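Local coordinates for monomethylamine methyltransferase MtmB1 (PDB 1NTH), which transfers the methyl group of monomethylamine to the corrinoid cofactor of its partner protein MtmC, feeding methanogenesis from methylamine, at residues R114-G119 and G360-S365; I255-Q260 and W293-P298. One frame throughout, in Å; residues are numbered along the deposited sequence.

Both contacts reach the parallel sheet of one TIM barrel, their centres about 13 Å apart. Along the chain the order is 114-119, 255-260, 293-298, 360-365, so both segments of contact 2 fall between the two of contact 1. In the sheet, strand 330-333 lies between strands 293-300 and 363-366, yet the contacts touch: Arg361 NH2 forms a salt bridge with Asp296 OD2 at 2.9 Å, and Ile363 CD1 packs against Trp293 CE2 at 3.7 Å. Contact 2 pairs two barrel strands, whereas contact 1 packs a loop against the turn that leads into strand 363-366. Both reach the pyrrolysine at position 202: Ser365 OG hydrogen-bonds its O2, and Glu259 OE2 lies close to its N2.

Contact 1: residues R114-G119 and G360-S365; sequences RKRSVG and GREILS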
ATOM      1  N   ARG A 114      18.234   4.537 -19.233  1.00 16.83           N
ATOM      2  CA  ARG A 114      19.207   5.620 -19.168  1.00 16.67           C
ATOM      3  C   ARG A 114      19.655   6.003 -20.576  1.00 16.84           C
ATOM      4  O   ARG A 114      19.504   5.227 -21.517  1.00 18.33           O
ATOM      5  CB  ARG A 114      20.408   5.196 -18.316  1.00 19.58           C
ATOM      6  CG  ARG A 114      20.021   4.800 -16.890  1.00 22.98           C
ATOM      7  CD  ARG A 114      21.237   4.656 -15.984  1.00 25.93           C
ATOM      8  NE  ARG A 114      20.862   4.332 -14.606  1.00 27.69           N
ATOM      9  CZ  ARG A 114      20.906   3.109 -14.082  1.00 27.75           C
ATOM     10  NH1 ARG A 114      21.312   2.081 -14.816  1.00 25.84           N
ATOM     11  NH2 ARG A 114      20.545   2.916 -12.820  1.00 28.62           N
ATOM     12  N   LYS A 115      20.207   7.201 -20.719  1.00 17.35           N
ATOM     13  CA  LYS A 115      20.637   7.679 -22.029  1.00 17.42           C
ATOM     14  C   LYS A 115      21.716   6.845 -22.717  1.00 17.95           C
ATOM     15  O   LYS A 115      22.630   6.321 -22.071  1.00 18.37           O
ATOM     16  CB  LYS A 115      21.122   9.131 -21.936  1.00 19.13           C
ATOM     17  CG  LYS A 115      21.534   9.700 -23.293  1.00 21.77           C
ATOM     18  CD  LYS A 115      22.031  11.133 -23.216  1.00 25.19           C
ATOM     19  CE  LYS A 115      22.416  11.635 -24.608  1.00 24.53           C
ATOM     20  NZ  LYS A 115      22.914  13.037 -24.571  1.00 28.65           N
ATOM     21  N   ARG A 116      21.590   6.725 -24.037  1.00 17.92           N
ATOM     22  CA  ARG A 116      22.564   6.012 -24.862  1.00 17.91           C
ATOM     23  C   ARG A 116      23.094   7.000 -25.893  1.00 19.09           C
ATOM     24  O   ARG A 116      22.361   7.862 -26.373  1.00 19.00           O
ATOM     25  CB  ARG A 116      21.924   4.835 -25.608  1.00 17.31           C
ATOM     26  CG  ARG A 116      21.562   3.643 -24.741  1.00 17.23           C
ATOM     27  CD  ARG A 116      21.086   2.459 -25.586  1.00 15.93           C
ATOM     28  NE  ARG A 116      22.157   1.869 -26.395  1.00 16.26           N
ATOM     29  CZ  ARG A 116      22.278   2.007 -27.714  1.00 17.92           C
ATOM     30  NH1 ARG A 116      21.391   2.721 -28.401  1.00 15.59           N
ATOM     31  NH2 ARG A 116      23.287   1.426 -28.351  1.00 16.62           N
ATOM     32  N   SER A 117      24.371   6.880 -26.224  1.00 20.46           N
ATOM     33  CA  SER A 117      24.970   7.760 -27.216  1.00 21.23           C
ATOM     34  C   SER A 117      25.063   6.990 -28.523  1.00 21.15           C
ATOM     35  O   SER A 117      24.780   5.796 -28.572  1.00 19.93           O
ATOM     36  CB  SER A 117      26.367   8.188 -26.767  0.50 23.34           C
ATOM     37  OG  SER A 117      27.217   7.064 -26.613  0.50 22.50           O
ATOM     38  N   VAL A 118      25.448   7.681 -29.588  1.00 21.87           N
ATOM     39  CA  VAL A 118      25.610   7.033 -30.879  1.00 21.19           C
ATOM     40  C   VAL A 118      26.705   5.975 -30.713  1.00 21.52           C
ATOM     41  O   VAL A 118      27.748   6.251 -30.121  1.00 21.78           O
ATOM     42  CB  VAL A 118      26.041   8.057 -31.953  1.00 22.19           C
ATOM     43  CG1 VAL A 118      26.372   7.345 -33.257  1.00 21.12           C
ATOM     44  CG2 VAL A 118      24.932   9.076 -32.168  1.00 22.97           C
ATOM     45  N   GLY A 119      26.450   4.767 -31.213  1.00 20.66           N
ATOM     46  CA  GLY A 119      27.423   3.688 -31.120  1.00 22.14           C
ATOM     47  C   GLY A 119      27.684   3.165 -29.715  1.00 23.19           C
ATOM     48  O   GLY A 119      28.664   2.458 -29.481  1.00 22.90           O
ATOM     49  N   GLY A 360      21.632   5.419 -31.331  1.00 17.07           N
ATOM     50  CA  GLY A 360      21.461   5.884 -29.963  1.00 16.67           C
ATOM     51  C   GLY A 360      20.092   5.806 -29.306  1.00 15.92           C
ATOM     52  O   GLY A 360      19.873   6.458 -28.289  1.00 17.10           O
ATOM     53  N   ARG A 361      19.168   5.025 -29.859  1.00 15.58           N
ATOM     54  CA  ARG A 361      17.836   4.912 -29.260  1.00 15.87           C
ATOM     55  C   ARG A 361      17.930   4.204 -27.914  1.00 15.78           C
ATOM     56  O   ARG A 361      18.708   3.265 -27.757  1.00 15.06           O
ATOM     57  CB  ARG A 361      16.892   4.112 -30.162  1.00 16.69           C
ATOM     58  CG  ARG A 361      16.557   4.769 -31.490  1.00 16.94           C
ATOM     59  CD  ARG A 361      15.623   5.961 -31.329  1.00 19.16           C
ATOM     60  NE  ARG A 361      15.382   6.597 -32.622  1.00 17.62           N
ATOM     61  CZ  ARG A 361      14.678   7.710 -32.803  1.00 19.13           C
ATOM     62  NH1 ARG A 361      14.120   8.331 -31.772  1.00 18.33           N
ATOM     63  NH2 ARG A 361      14.551   8.217 -34.023  1.00 18.18           N
ATOM     64  N   GLU A 362      17.138   4.654 -26.946  1.00 15.04           N
ATOM     65  CA  GLU A 362      17.143   4.025 -25.631  1.00 16.06           C
ATOM     66  C   GLU A 362      16.162   2.860 -25.580  1.00 15.92           C
ATOM     67  O   GLU A 362      16.364   1.908 -24.827  1.00 17.23           O
ATOM     68  CB  GLU A 362      16.768   5.032 -24.541  1.00 17.02           C
ATOM     69  CG  GLU A 362      17.868   6.006 -24.143  1.00 17.87           C
ATOM     70  CD  GLU A 362      18.115   7.100 -25.164  1.00 20.04           C
ATOM     71  OE1 GLU A 362      17.159   7.512 -25.855  1.00 19.16           O
ATOM     72  OE2 GLU A 362      19.269   7.565 -25.260  1.00 20.23           O
ATOM     73  N   ILE A 363      15.102   2.939 -26.379  1.00 15.20           N
ATOM     74  CA  ILE A 363      14.081   1.899 -26.398  1.00 14.67           C
ATOM     75  C   ILE A 363      13.683   1.473 -27.812  1.00 15.79           C
ATOM     76  O   ILE A 363      13.526   2.310 -28.701  1.00 16.86           O
ATOM     77  CB  ILE A 363      12.804   2.384 -25.665  1.00 15.18           C
ATOM     78  CG1 ILE A 363      13.136   2.723 -24.205  1.00 14.74           C
ATOM     79  CG2 ILE A 363      11.720   1.313 -25.738  1.00 16.07           C
ATOM     80  CD1 ILE A 363      11.986   3.379 -23.448  1.00 15.90           C
ATOM     81  N   LEU A 364      13.535   0.166 -28.011  1.00 14.88           N
ATOM     82  CA  LEU A 364      13.105  -0.390 -29.294  1.00 14.95           C
ATOM     83  C   LEU A 364      11.719  -0.969 -29.019  1.00 16.22           C
ATOM     84  O   LEU A 364      11.576  -1.863 -28.185  1.00 17.22           O
ATOM     85  CB  LEU A 364      14.050  -1.507 -29.749  1.00 15.62           C
ATOM     86  CG  LEU A 364      15.549  -1.200 -29.743  1.00 16.08           C
ATOM     87  CD1 LEU A 364      16.308  -2.378 -30.352  1.00 18.03           C
ATOM     88  CD2 LEU A 364      15.815   0.069 -30.529  1.00 17.46           C
ATOM     89  N   SER A 365      10.700  -0.465 -29.712  1.00 14.78           N
ATOM     90  CA  SER A 365       9.328  -0.925 -29.495  1.00 15.52           C
ATOM     91  C   SER A 365       8.786  -1.648 -30.734  1.00 16.52           C
ATOM     92  O   SER A 365       8.413  -1.011 -31.719  1.00 16.61           O
ATOM     93  CB  SER A 365       8.442   0.282 -29.151  1.00 15.49           C
ATOM     94  OG  SER A 365       7.224  -0.107 -28.536  1.00 16.85           O
TER
HETATM   95  O   HOH W   1      18.567   2.632 -22.510  1.00 29.29           O
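The Arg116 side chain overlaps the backbone of Gly360 and Arg361, with CB 3.7 Å from Gly360 O and CD 3.3 Å from Arg361 O. The site is a loop packed on a Schellman motif: Gly360, with positive phi, follows directly on helix 343-359 of the TIM barrel, and the chain then enters strand 363-366. A CB on Gly360 would come up tightly against Ser117 C, besides jamming on the carbonyl before it. Beyond CD the Arg116 chain bends, chi3 68° carrying NE out of the extended line. Arg116 NH1 gives a 2.8 Å hydrogen bond to Arg361 O, with an N-H...O angle of 146°; it also bonds Thr357 O in the helix, while NE bonds Ala122 O. One guanidinium thus ties the helix end, the strand approach and the loop ahead of strand 125-128. An alanine here would probably deprive those three carbonyl oxygens of their guanidinium donors and leave a gap beside Arg361 O where CD and the guanidinium had packed. Glu362 returns the grip from the other segment. Glu362 OE2 accepts Arg116 N at 2.8 Å through the anti lone pair, nearly straight at 169°, and OE1 accepts Ser330 N, so two backbone N-H groups hold the carboxylate. The Lys115 side chain crosses it obliquely, CG 3.7 Å from Glu362 OE2, before NZ goes on to Asp327, Thr326 and Ser323. Between the backbones, one water donates to Arg114 O at 2.9 Å and to Glu362 O at 3.3 Å.

Contact 2: residues I255-Q260 and W293-P298; sequences IIMDEQ and WHLDGP
Met257 lies across the indole of Trp293. In the conformer described, one of two deposited, its CG stands 3.4 Å from the centroid of the Trp293 six-membered ring and 13° off the ring normal, a CH-pi contact over the face. Met257 SD reaches the ring obliquely, 3.3 Å from Trp293 CH2, adding a Met-aromatic contact; Met257 SD also packs on Leu295 CB at 3.7 Å. Trp293 CG sits between the backbone N and the carbonyl carbon (chi1 65°), and the indole beyond it has Met257 over one face. On the other face of the sheet the contact is polar. His294 ND1 donates to Asp258 OD2 at 2.7 Å, the oxygen using its anti lone pair and lying only 7° out of the imidazole plane. At the other nitrogen of the ring, and in its plane, His294 NE2 hydrogen-bonds a water at 2.7 Å; the same water is also hydrogen-bonded to Gln260 O.

The backbones set this register. Four hydrogen bonds of a parallel pair join the strands: Trp293 N to Ile256 O at 3.2 Å, Asp258 N to Trp293 O, Leu295 N to Asp258 O at 2.7 Å, and Gln260 N to Leu295 O. A second shell then fixes the side chains. Ser289 OG meets Asp258 OD1 and Gln232 NE2 meets OD2, so the carboxylate beside the histidine is held at both oxygens; Trp293 NE1 is bonded to Ser227 OG, and the ring of Phe102 meets the indole.

The two strands, at 32° to each other, and the intervening helix 271-288 form a beta-alpha-beta unit of the TIM barrel. Ala285 of that helix packs on Asp258 and His294, while strand 227-231 pairs with 255-259 and strand 330-333 with 293-300.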
ATOM      1  N   ILE A 255       4.673   7.992 -16.085  1.00 12.70           N
ATOM      2  CA  ILE A 255       5.772   8.148 -17.032  1.00 13.40           C
ATOM      3  C   ILE A 255       5.051   8.386 -18.355  1.00 12.36           C
ATOM      4  O   ILE A 255       4.179   7.602 -18.740  1.00 14.79           O
ATOM      5  CB  ILE A 255       6.619   6.857 -17.131  1.00 14.38           C
ATOM      6  CG1 ILE A 255       7.433   6.664 -15.848  0.60 15.22           C
ATOM      7  CG2 ILE A 255       7.534   6.927 -18.353  1.00 13.38           C
ATOM      8  CD1 ILE A 255       8.410   7.779 -15.560  0.60 12.94           C
ATOM      9  N   ILE A 256       5.406   9.467 -19.042  1.00 12.75           N
ATOM     10  CA  ILE A 256       4.750   9.816 -20.298  1.00 13.41           C
ATOM     11  C   ILE A 256       5.583   9.546 -21.542  1.00 13.34           C
ATOM     12  O   ILE A 256       6.735   9.973 -21.637  1.00 13.37           O
ATOM     13  CB  ILE A 256       4.350  11.313 -20.305  1.00 13.12           C
ATOM     14  CG1 ILE A 256       3.317  11.579 -19.205  1.00 13.36           C
ATOM     15  CG2 ILE A 256       3.792  11.707 -21.672  1.00 13.91           C
ATOM     16  CD1 ILE A 256       2.954  13.045 -19.045  1.00 15.44           C
ATOM     17  N   MET A 257       4.991   8.823 -22.488  1.00 14.47           N
ATOM     18  CA  MET A 257       5.650   8.540 -23.756  1.00 14.48           C
ATOM     19  C   MET A 257       4.884   9.268 -24.852  1.00 15.14           C
ATOM     20  O   MET A 257       3.753   8.906 -25.175  1.00 14.69           O
ATOM     21  CB  MET A 257       5.664   7.042 -24.071  1.00 15.14           C
ATOM     22  CG  MET A 257       6.365   6.735 -25.400  0.85 15.61           C
ATOM     23  SD  MET A 257       5.850   5.188 -26.172  0.85 14.88           S
ATOM     24  CE  MET A 257       4.300   5.715 -26.928  0.85 14.85           C
ATOM     25  N   ASP A 258       5.495  10.314 -25.395  1.00 15.44           N
ATOM     26  CA  ASP A 258       4.891  11.068 -26.485  1.00 16.42           C
ATOM     27  C   ASP A 258       5.385  10.391 -27.757  1.00 17.08           C
ATOM     28  O   ASP A 258       6.546   9.997 -27.837  1.00 18.70           O
ATOM     29  CB  ASP A 258       5.371  12.520 -26.435  1.00 18.12           C
ATOM     30  CG  ASP A 258       5.069  13.285 -27.711  1.00 20.96           C
ATOM     31  OD1 ASP A 258       4.102  14.077 -27.724  1.00 23.36           O
ATOM     32  OD2 ASP A 258       5.804  13.087 -28.701  1.00 22.85           O
ATOM     33  N   GLU A 259       4.512  10.226 -28.743  1.00 16.31           N
ATOM     34  CA  GLU A 259       4.934   9.595 -29.985  1.00 17.49           C
ATOM     35  C   GLU A 259       4.535  10.416 -31.203  1.00 17.89           C
ATOM     36  O   GLU A 259       3.554  11.154 -31.171  1.00 17.32           O
ATOM     37  CB  GLU A 259       4.329   8.195 -30.115  1.00 20.11           C
ATOM     38  CG  GLU A 259       2.825   8.173 -30.296  0.85 22.28           C
ATOM     39  CD  GLU A 259       2.294   6.776 -30.542  0.85 27.69           C
ATOM     40  OE1 GLU A 259       1.086   6.637 -30.822  0.85 26.21           O
ATOM     41  OE2 GLU A 259       3.089   5.815 -30.455  0.85 27.87           O
ATOM     42  N   GLN A 260       5.325  10.297 -32.263  1.00 17.70           N
ATOM     43  CA  GLN A 260       5.029  10.980 -33.517  1.00 19.13           C
ATOM     44  C   GLN A 260       5.654  10.123 -34.602  1.00 20.16           C
ATOM     45  O   GLN A 260       6.768   9.616 -34.448  1.00 20.18           O
ATOM     46  CB  GLN A 260       5.603  12.400 -33.543  1.00 20.43           C
ATOM     47  CG  GLN A 260       4.837  13.344 -34.485  1.00 22.58           C
ATOM     48  CD  GLN A 260       5.344  13.314 -35.919  1.00 25.28           C
ATOM     49  OE1 GLN A 260       4.562  13.408 -36.871  1.00 27.07           O
ATOM     50  NE2 GLN A 260       6.656  13.209 -36.081  1.00 23.43           N
ATOM     51  N   TRP A 293       9.789  10.410 -22.310  1.00 13.70           N
ATOM     52  CA  TRP A 293      10.541   9.954 -23.471  1.00 12.95           C
ATOM     53  C   TRP A 293       9.672  10.070 -24.717  1.00 13.20           C
ATOM     54  O   TRP A 293       8.447  10.170 -24.624  1.00 13.59           O
ATOM     55  CB  TRP A 293      11.078   8.518 -23.292  1.00 13.89           C
ATOM     56  CG  TRP A 293      10.083   7.390 -23.183  1.00 12.91           C
ATOM     57  CD1 TRP A 293       9.349   7.039 -22.084  1.00 13.83           C
ATOM     58  CD2 TRP A 293       9.833   6.377 -24.169  1.00 13.65           C
ATOM     59  NE1 TRP A 293       8.673   5.861 -22.316  1.00 14.68           N
ATOM     60  CE2 TRP A 293       8.953   5.434 -23.590  1.00 13.58           C
ATOM     61  CE3 TRP A 293      10.275   6.172 -25.484  1.00 14.96           C
ATOM     62  CZ2 TRP A 293       8.504   4.302 -24.282  1.00 14.35           C
ATOM     63  CZ3 TRP A 293       9.830   5.045 -26.173  1.00 15.68           C
ATOM     64  CH2 TRP A 293       8.953   4.124 -25.569  1.00 13.91           C
ATOM     65  N   HIS A 294      10.316  10.088 -25.878  1.00 14.21           N
ATOM     66  CA  HIS A 294       9.603  10.228 -27.140  1.00 14.00           C
ATOM     67  C   HIS A 294       9.810   9.034 -28.054  1.00 13.42           C
ATOM     68  O   HIS A 294      10.939   8.583 -28.257  1.00 14.43           O
ATOM     69  CB  HIS A 294      10.072  11.493 -27.863  1.00 15.19           C
ATOM     70  CG  HIS A 294       9.487  11.657 -29.231  1.00 15.44           C
ATOM     71  ND1 HIS A 294       8.179  12.038 -29.441  1.00 16.75           N
ATOM     72  CD2 HIS A 294      10.024  11.464 -30.459  1.00 16.51           C
ATOM     73  CE1 HIS A 294       7.936  12.074 -30.741  1.00 17.66           C
ATOM     74  NE2 HIS A 294       9.040  11.729 -31.380  1.00 17.15           N
ATOM     75  N   LEU A 295       8.712   8.538 -28.611  1.00 13.99           N
ATOM     76  CA  LEU A 295       8.751   7.405 -29.518  1.00 14.05           C
ATOM     77  C   LEU A 295       8.593   7.903 -30.953  1.00 15.68           C
ATOM     78  O   LEU A 295       7.606   8.559 -31.286  1.00 16.04           O
ATOM     79  CB  LEU A 295       7.624   6.428 -29.199  1.00 15.40           C
ATOM     80  CG  LEU A 295       7.581   5.181 -30.087  1.00 15.66           C
ATOM     81  CD1 LEU A 295       8.767   4.276 -29.782  1.00 17.47           C
ATOM     82  CD2 LEU A 295       6.286   4.450 -29.846  1.00 15.95           C
ATOM     83  N   ASP A 296       9.573   7.582 -31.789  1.00 16.28           N
ATOM     84  CA  ASP A 296       9.571   7.978 -33.195  1.00 17.41           C
ATOM     85  C   ASP A 296       9.010   6.813 -34.008  1.00 19.21           C
ATOM     86  O   ASP A 296       8.657   5.767 -33.456  1.00 19.24           O
ATOM     87  CB  ASP A 296      11.011   8.286 -33.623  1.00 17.64           C
ATOM     88  CG  ASP A 296      11.103   9.027 -34.949  1.00 20.18           C
ATOM     89  OD1 ASP A 296      10.064   9.280 -35.598  1.00 19.80           O
ATOM     90  OD2 ASP A 296      12.244   9.358 -35.335  1.00 19.63           O
ATOM     91  N   GLY A 297       8.925   6.997 -35.320  1.00 18.28           N
ATOM     92  CA  GLY A 297       8.424   5.950 -36.188  1.00 18.94           C
ATOM     93  C   GLY A 297       8.232   6.475 -37.597  1.00 18.21           C
ATOM     94  O   GLY A 297       7.114   6.460 -38.108  1.00 19.94           O
ATOM     95  N   PRO A 298       9.303   6.951 -38.254  1.00 19.13           N
ATOM     96  CA  PRO A 298       9.172   7.473 -39.622  1.00 18.35           C
ATOM     97  C   PRO A 298       8.590   6.387 -40.514  1.00 19.05           C
ATOM     98  O   PRO A 298       9.068   5.258 -40.508  1.00 18.39           O
ATOM     99  CB  PRO A 298      10.612   7.817 -40.002  1.00 18.35           C
ATOM    100  CG  PRO A 298      11.274   8.080 -38.672  1.00 19.35           C
ATOM    101  CD  PRO A 298      10.710   6.970 -37.822  1.00 18.43           C
TER
HETATM  102  O   HOH W   2       9.056  11.626 -34.094  1.00 20.58           O